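PDB 6TK9: purine nucleoside phosphorylase from Thermus thermophilus, which probably catalyses the reversible phosphorolysis of purine nucleosides such as inosine and guanosine to the free base and ribose 1-phosphate. Local coordinates for residues V10-S15 against E48-P53; R151-F156 against L219-A224. All coordinates share one frame; numbering follows the deposited sequence.

Interaction 1: residues V10-S15 against E48-P53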
loop_
_atom_site.group_PDB
_atom_site.type_symbol
_atom_site.label_atom_id
_atom_site.label_comp_id
_atom_site.label_asym_id
_atom_site.label_seq_id
_atom_site.Cartn_x
_atom_site.Cartn_y
_atom_site.Cartn_z
ATOM N N VAL A 10 -5.562 -15.674 -43.795
ATOM C CA VAL A 10 -4.730 -16.903 -43.891
ATOM C C VAL A 10 -4.570 -17.246 -45.381
ATOM O O VAL A 10 -3.407 -17.300 -45.854
ATOM C CB VAL A 10 -5.336 -18.064 -43.081
ATOM C CG1 VAL A 10 -4.686 -19.402 -43.406
ATOM C CG2 VAL A 10 -5.262 -17.787 -41.589
ATOM N N ALA A 11 -5.693 -17.399 -46.092
ATOM C CA ALA A 11 -5.777 -17.738 -47.536
ATOM C C ALA A 11 -4.914 -16.783 -48.379
ATOM O O ALA A 11 -4.217 -17.266 -49.288
ATOM C CB ALA A 11 -7.218 -17.727 -47.991
ATOM N N TYR A 12 -4.949 -15.476 -48.120
ATOM C CA TYR A 12 -4.162 -14.502 -48.920
ATOM C C TYR A 12 -2.669 -14.806 -48.749
ATOM O O TYR A 12 -1.944 -14.693 -49.763
ATOM C CB TYR A 12 -4.508 -13.050 -48.586
ATOM C CG TYR A 12 -3.706 -12.065 -49.397
ATOM C CD1 TYR A 12 -4.096 -11.697 -50.675
ATOM C CD2 TYR A 12 -2.527 -11.529 -48.901
ATOM C CE1 TYR A 12 -3.343 -10.807 -51.432
ATOM C CE2 TYR A 12 -1.761 -10.646 -49.646
ATOM C CZ TYR A 12 -2.160 -10.292 -50.925
ATOM O OH TYR A 12 -1.395 -9.419 -51.653
ATOM N N VAL A 13 -2.227 -15.208 -47.547
ATOM C CA VAL A 13 -0.792 -15.519 -47.264
ATOM C C VAL A 13 -0.441 -16.839 -47.967
ATOM O O VAL A 13 0.613 -16.902 -48.634
ATOM C CB VAL A 13 -0.471 -15.538 -45.755
ATOM C CG1 VAL A 13 0.948 -16.007 -45.487
ATOM C CG2 VAL A 13 -0.672 -14.177 -45.106
ATOM N N ARG A 14 -1.314 -17.841 -47.874
ATOM C CA ARG A 14 -1.182 -19.138 -48.592
ATOM C C ARG A 14 -1.233 -18.917 -50.116
ATOM O O ARG A 14 -0.757 -19.793 -50.841
ATOM C CB ARG A 14 -2.241 -20.129 -48.096
ATOM C CG ARG A 14 -1.943 -20.721 -46.719
ATOM C CD ARG A 14 -3.076 -21.612 -46.213
ATOM N NE ARG A 14 -2.865 -22.229 -44.897
ATOM C CZ ARG A 14 -3.818 -22.801 -44.132
ATOM N NH1 ARG A 14 -5.084 -22.839 -44.520
ATOM N NH2 ARG A 14 -3.498 -23.328 -42.960
ATOM N N SER A 15 -1.743 -17.787 -50.603
ATOM C CA SER A 15 -1.715 -17.432 -52.049
ATOM C C SER A 15 -0.287 -17.047 -52.430
ATOM O O SER A 15 -0.013 -17.025 -53.627
ATOM C CB SER A 15 -2.691 -16.314 -52.423
ATOM O OG SER A 15 -2.051 -15.031 -52.441
ATOM N N GLU A 48 -1.577 -4.920 -47.590
ATOM C CA GLU A 48 -1.991 -5.843 -48.680
ATOM C C GLU A 48 -2.776 -7.034 -48.122
ATOM O O GLU A 48 -3.382 -7.739 -48.947
ATOM C CB GLU A 48 -0.771 -6.390 -49.433
ATOM C CG GLU A 48 -0.059 -5.370 -50.319
ATOM C CD GLU A 48 1.214 -5.876 -50.991
ATOM O OE1 GLU A 48 1.406 -7.139 -51.067
ATOM O OE2 GLU A 48 2.029 -5.005 -51.420
ATOM N N ILE A 49 -2.706 -7.311 -46.811
ATOM C CA ILE A 49 -3.387 -8.499 -46.209
ATOM C C ILE A 49 -4.798 -8.088 -45.806
ATOM O O ILE A 49 -4.996 -7.128 -45.070
ATOM C CB ILE A 49 -2.625 -9.098 -45.007
ATOM C CG1 ILE A 49 -1.156 -9.385 -45.318
ATOM C CG2 ILE A 49 -3.331 -10.352 -44.492
ATOM C CD1 ILE A 49 -0.359 -9.778 -44.097
ATOM N N PRO A 50 -5.830 -8.813 -46.270
ATOM C CA PRO A 50 -7.203 -8.525 -45.871
ATOM C C PRO A 50 -7.379 -8.367 -44.355
ATOM O O PRO A 50 -6.988 -9.238 -43.648
ATOM C CB PRO A 50 -7.975 -9.762 -46.365
ATOM C CG PRO A 50 -7.179 -10.270 -47.539
ATOM C CD PRO A 50 -5.736 -9.928 -47.224
ATOM N N HIS A 51 -7.976 -7.252 -43.925
ATOM C CA HIS A 51 -8.438 -6.969 -42.538
ATOM C C HIS A 51 -7.248 -6.700 -41.612
ATOM O O HIS A 51 -7.454 -6.711 -40.389
ATOM C CB HIS A 51 -9.296 -8.121 -41.998
ATOM C CG HIS A 51 -10.347 -8.588 -42.945
ATOM N ND1 HIS A 51 -11.348 -7.754 -43.401
ATOM C CD2 HIS A 51 -10.554 -9.793 -43.526
ATOM C CE1 HIS A 51 -12.125 -8.425 -44.229
ATOM N NE2 HIS A 51 -11.661 -9.681 -44.320
ATOM N N PHE A 52 -6.047 -6.489 -42.158
ATOM C CA PHE A 52 -4.822 -6.248 -41.357
ATOM C C PHE A 52 -4.733 -4.754 -41.069
ATOM O O PHE A 52 -4.860 -3.923 -41.972
ATOM C CB PHE A 52 -3.557 -6.769 -42.044
ATOM C CG PHE A 52 -2.895 -7.974 -41.416
ATOM C CD1 PHE A 52 -3.466 -9.236 -41.504
ATOM C CD2 PHE A 52 -1.669 -7.855 -40.779
ATOM C CE1 PHE A 52 -2.837 -10.341 -40.956
ATOM C CE2 PHE A 52 -1.030 -8.966 -40.255
ATOM C CZ PHE A 52 -1.615 -10.205 -40.348
ATOM N N PRO A 53 -4.523 -4.382 -39.790
ATOM C CA PRO A 53 -4.255 -2.998 -39.440
ATOM C C PRO A 53 -2.840 -2.671 -39.927
ATOM O O PRO A 53 -2.007 -3.540 -39.842
ATOM C CB PRO A 53 -4.391 -3.011 -37.917
ATOM C CG PRO A 53 -3.898 -4.384 -37.539
ATOM C CD PRO A 53 -4.455 -5.281 -38.628
#
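Tyr12 and Pro50 meet where an N-terminal helix lies against a beta turn, a compact example of one aromatic residue carrying most of a helix-to-loop contact. Tyr12 CB stands 3.6 Å from Pro50 CD, the two side chains roughly perpendicular, and the proline CD meets the ring obliquely. With its CG anti to the backbone N (chi1 180°), the tyrosine reaches past the proline and lays its ring along the chain at Glu48 and Ile49. There the backbone carbonyl of Glu48 comes over one ring face, offset toward the rim, with its O 3.4 Å from Tyr12 CE2. Ser15 OG lies farther off the opposite face; it hydrogen-bonds to Tyr12 O at 2.7 Å, tying Ser15 back onto the tyrosine's own backbone. The extended Glu48 chain brings OE1 to 3.7 Å from Tyr12 OH, too long for a hydrogen bond, and the carboxylate plane stands at 84° to the ring. Ile49 adds a looser apolar touch, its CG1 4.4 Å from Tyr12 CD2. Replacing Tyr12 with an alanine would probably open a gap over the Glu48 carbonyl and leave Pro50 with only a methyl group facing it from this helix position. The partner loop keeps its shape through a type II turn from Ile49 to Phe52, closed by Phe52 N to Ile49 O, and Ile49 CD1 sits over the centre of the Phe52 ring. His51, within this turn, hydrogen-bonds through NE2 to Glu8, giving helix 4-14 a second link to the loop. Tyr12, Val13 and Ile49 all touch Ile44 of strand 39-45; Val13 and Ile49 also reach strand 63-66, while Phe52 packs on helix 94-102.

Interaction 2: residues R151-F156 against L219-A224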
loop_
_atom_site.group_PDB
_atom_site.type_symbol
_atom_site.label_atom_id
_atom_site.label_comp_id
_atom_site.label_asym_id
_atom_site.label_seq_id
_atom_site.Cartn_x
_atom_site.Cartn_y
_atom_site.Cartn_z
ATOM N N ARG A 151 -15.078 -18.686 -23.859
ATOM C CA ARG A 151 -15.704 -17.389 -23.449
ATOM C C ARG A 151 -14.887 -16.712 -22.341
ATOM O O ARG A 151 -14.765 -15.501 -22.394
ATOM C CB ARG A 151 -17.134 -17.642 -22.958
ATOM C CG ARG A 151 -17.847 -16.454 -22.326
ATOM C CD ARG A 151 -18.268 -15.358 -23.298
ATOM N NE ARG A 151 -17.166 -14.539 -23.811
ATOM C CZ ARG A 151 -17.314 -13.517 -24.661
ATOM N NH1 ARG A 151 -18.519 -13.170 -25.091
ATOM N NH2 ARG A 151 -16.247 -12.847 -25.079
ATOM N N PHE A 152 -14.355 -17.478 -21.384
ATOM C CA PHE A 152 -13.646 -16.971 -20.181
ATOM C C PHE A 152 -12.281 -17.648 -20.045
ATOM O O PHE A 152 -12.058 -18.486 -19.169
ATOM C CB PHE A 152 -14.468 -17.201 -18.912
ATOM C CG PHE A 152 -15.885 -16.696 -18.910
ATOM C CD1 PHE A 152 -16.161 -15.338 -18.838
ATOM C CD2 PHE A 152 -16.945 -17.585 -18.860
ATOM C CE1 PHE A 152 -17.466 -14.883 -18.790
ATOM C CE2 PHE A 152 -18.252 -17.132 -18.778
ATOM C CZ PHE A 152 -18.506 -15.778 -18.751
ATOM N N PRO A 153 -11.286 -17.264 -20.871
ATOM C CA PRO A 153 -9.952 -17.827 -20.732
ATOM C C PRO A 153 -9.340 -17.469 -19.379
ATOM O O PRO A 153 -9.510 -16.362 -18.882
ATOM C CB PRO A 153 -9.178 -17.207 -21.894
ATOM C CG PRO A 153 -9.933 -15.935 -22.201
ATOM C CD PRO A 153 -11.379 -16.293 -21.974
ATOM N N VAL A 154 -8.678 -18.468 -18.821
ATOM C CA VAL A 154 -7.825 -18.395 -17.611
ATOM C C VAL A 154 -6.490 -17.768 -18.012
ATOM O O VAL A 154 -5.864 -18.298 -18.912
ATOM C CB VAL A 154 -7.639 -19.817 -17.047
ATOM C CG1 VAL A 154 -6.597 -19.872 -15.942
ATOM C CG2 VAL A 154 -8.968 -20.408 -16.597
ATOM N N MET A 155 -6.047 -16.744 -17.288
ATOM C CA MET A 155 -4.825 -15.956 -17.583
ATOM C C MET A 155 -3.734 -16.212 -16.534
ATOM O O MET A 155 -2.682 -15.556 -16.572
ATOM C CB MET A 155 -5.204 -14.480 -17.630
ATOM C CG MET A 155 -6.183 -14.180 -18.762
ATOM S SD MET A 155 -5.636 -14.726 -20.408
ATOM C CE MET A 155 -4.183 -13.698 -20.577
ATOM N N PHE A 156 -3.942 -17.191 -15.659
ATOM C CA PHE A 156 -2.867 -17.812 -14.846
ATOM C C PHE A 156 -1.891 -18.514 -15.792
ATOM O O PHE A 156 -2.347 -19.160 -16.765
ATOM C CB PHE A 156 -3.454 -18.809 -13.849
ATOM C CG PHE A 156 -3.974 -18.209 -12.574
ATOM C CD1 PHE A 156 -4.466 -16.912 -12.535
ATOM C CD2 PHE A 156 -3.988 -18.956 -11.408
ATOM C CE1 PHE A 156 -4.984 -16.389 -11.362
ATOM C CE2 PHE A 156 -4.488 -18.423 -10.225
ATOM C CZ PHE A 156 -4.985 -17.142 -10.207
ATOM N N LEU A 219 -3.842 -14.608 -27.480
ATOM C CA LEU A 219 -3.054 -15.832 -27.763
ATOM C C LEU A 219 -3.344 -16.927 -26.727
ATOM O O LEU A 219 -3.319 -18.121 -27.130
ATOM C CB LEU A 219 -1.568 -15.480 -27.827
ATOM C CG LEU A 219 -1.134 -14.853 -29.150
ATOM C CD1 LEU A 219 0.236 -14.224 -29.033
ATOM C CD2 LEU A 219 -1.139 -15.887 -30.259
ATOM N N ARG A 220 -3.642 -16.587 -25.468
ATOM C CA ARG A 220 -3.961 -17.629 -24.444
ATOM C C ARG A 220 -5.398 -18.109 -24.671
ATOM O O ARG A 220 -5.683 -19.304 -24.432
ATOM C CB ARG A 220 -3.732 -17.115 -23.020
ATOM C CG ARG A 220 -2.276 -16.819 -22.704
ATOM C CD ARG A 220 -1.378 -18.038 -22.627
ATOM N NE ARG A 220 -1.909 -19.083 -21.776
ATOM C CZ ARG A 220 -2.155 -20.320 -22.166
ATOM N NH1 ARG A 220 -1.862 -20.717 -23.393
ATOM N NH2 ARG A 220 -2.705 -21.167 -21.323
ATOM N N HIS A 221 -6.267 -17.224 -25.156
ATOM C CA HIS A 221 -7.621 -17.589 -25.658
ATOM C C HIS A 221 -7.486 -18.757 -26.649
ATOM O O HIS A 221 -8.226 -19.747 -26.502
ATOM C CB HIS A 221 -8.284 -16.341 -26.246
ATOM C CG HIS A 221 -9.630 -16.560 -26.842
ATOM N ND1 HIS A 221 -9.874 -16.383 -28.196
ATOM C CD2 HIS A 221 -10.808 -16.897 -26.279
ATOM C CE1 HIS A 221 -11.149 -16.631 -28.444
ATOM N NE2 HIS A 221 -11.743 -16.953 -27.287
ATOM N N LEU A 222 -6.501 -18.673 -27.551
ATOM C CA LEU A 222 -6.266 -19.609 -28.686
ATOM C C LEU A 222 -5.555 -20.882 -28.234
ATOM O O LEU A 222 -5.639 -21.872 -28.987
ATOM C CB LEU A 222 -5.451 -18.880 -29.757
ATOM C CG LEU A 222 -6.251 -17.817 -30.499
ATOM C CD1 LEU A 222 -5.337 -16.916 -31.288
ATOM C CD2 LEU A 222 -7.290 -18.460 -31.400
ATOM N N GLY A 223 -4.880 -20.841 -27.076
ATOM C CA GLY A 223 -4.122 -21.965 -26.489
ATOM C C GLY A 223 -2.663 -21.961 -26.924
ATOM O O GLY A 223 -1.980 -22.964 -26.684
ATOM N N ALA A 224 -2.202 -20.876 -27.545
ATOM C CA ALA A 224 -0.790 -20.660 -27.930
ATOM C C ALA A 224 0.073 -20.584 -26.667
ATOM O O ALA A 224 -0.468 -20.230 -25.608
ATOM C CB ALA A 224 -0.685 -19.391 -28.748
#
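Pro153 packs on His221, and Met155 on Arg220, where an irregular loop meets the end of helix 213-222, which closes in a Schellman motif. Van der Waals touches join the two segments. Pro153 CB approaches His221 CA at 4.1 Å, while Pro153 CG lies 4.3 Å from His221 CD2, at the edge of the imidazole and near its plane. Met155 bends at chi2 and chi3, which swings its end toward the helix and sets SD 4.0 Å from Arg220 CB; the two side chains run antiparallel alongside one another. The sulfur thus meets the aliphatic root of the arginine.

Polar bonds here hold each side rather than join the two. His221 NE2 is hydrogen-bonded to Asn144, which would fix the rotation of the ring that Pro153 borders, and Leu140 touches both Pro153 and His221.

Subunit contacts form a third kind. A neighbouring subunit approaches segment 151-156: its Tyr84 and His243 meet Phe152 and Phe156, respectively, edge-to-face, and its Phe191 packs on Met155. The loop thus touches both the helix of its own chain and a second subunit.

The remaining interactions belong to the helix end. Gly223, with positive phi, is the C-prime residue; Ala224 N returns to Leu219 O, and Gly223 N makes a weak bond to Arg220 O. Arg220, curled by its bent chain (chi2 -69°, chi3 -50°), brings its guanidinium edge back over this turn, where NH1 donates to Ala224 O at 2.7 Å with a bent N-H...O angle of 135°.

Both segments of interaction 1 precede those of interaction 2 in the chain, and their centres lie 24 Å apart, with nearest atoms about 10 Å apart and no direct touch. Helix 94-102 connects them: Val10, His51 and Phe52 of the first contact reach it, as do Leu219, Leu222 and Ala224 of the second. Both lie next to elements of the mixed sheet of the phosphorylase fold, interaction 1 by strands 39-45 and 63-66, interaction 2 by the helix leading into strand 225-235. Their settings differ. Segments 10-15 and 48-53 are touched by no other chain of the six-chain assembly, whereas segment 151-156 also faces a neighbouring subunit, linking packing within the chain to oligomer assembly.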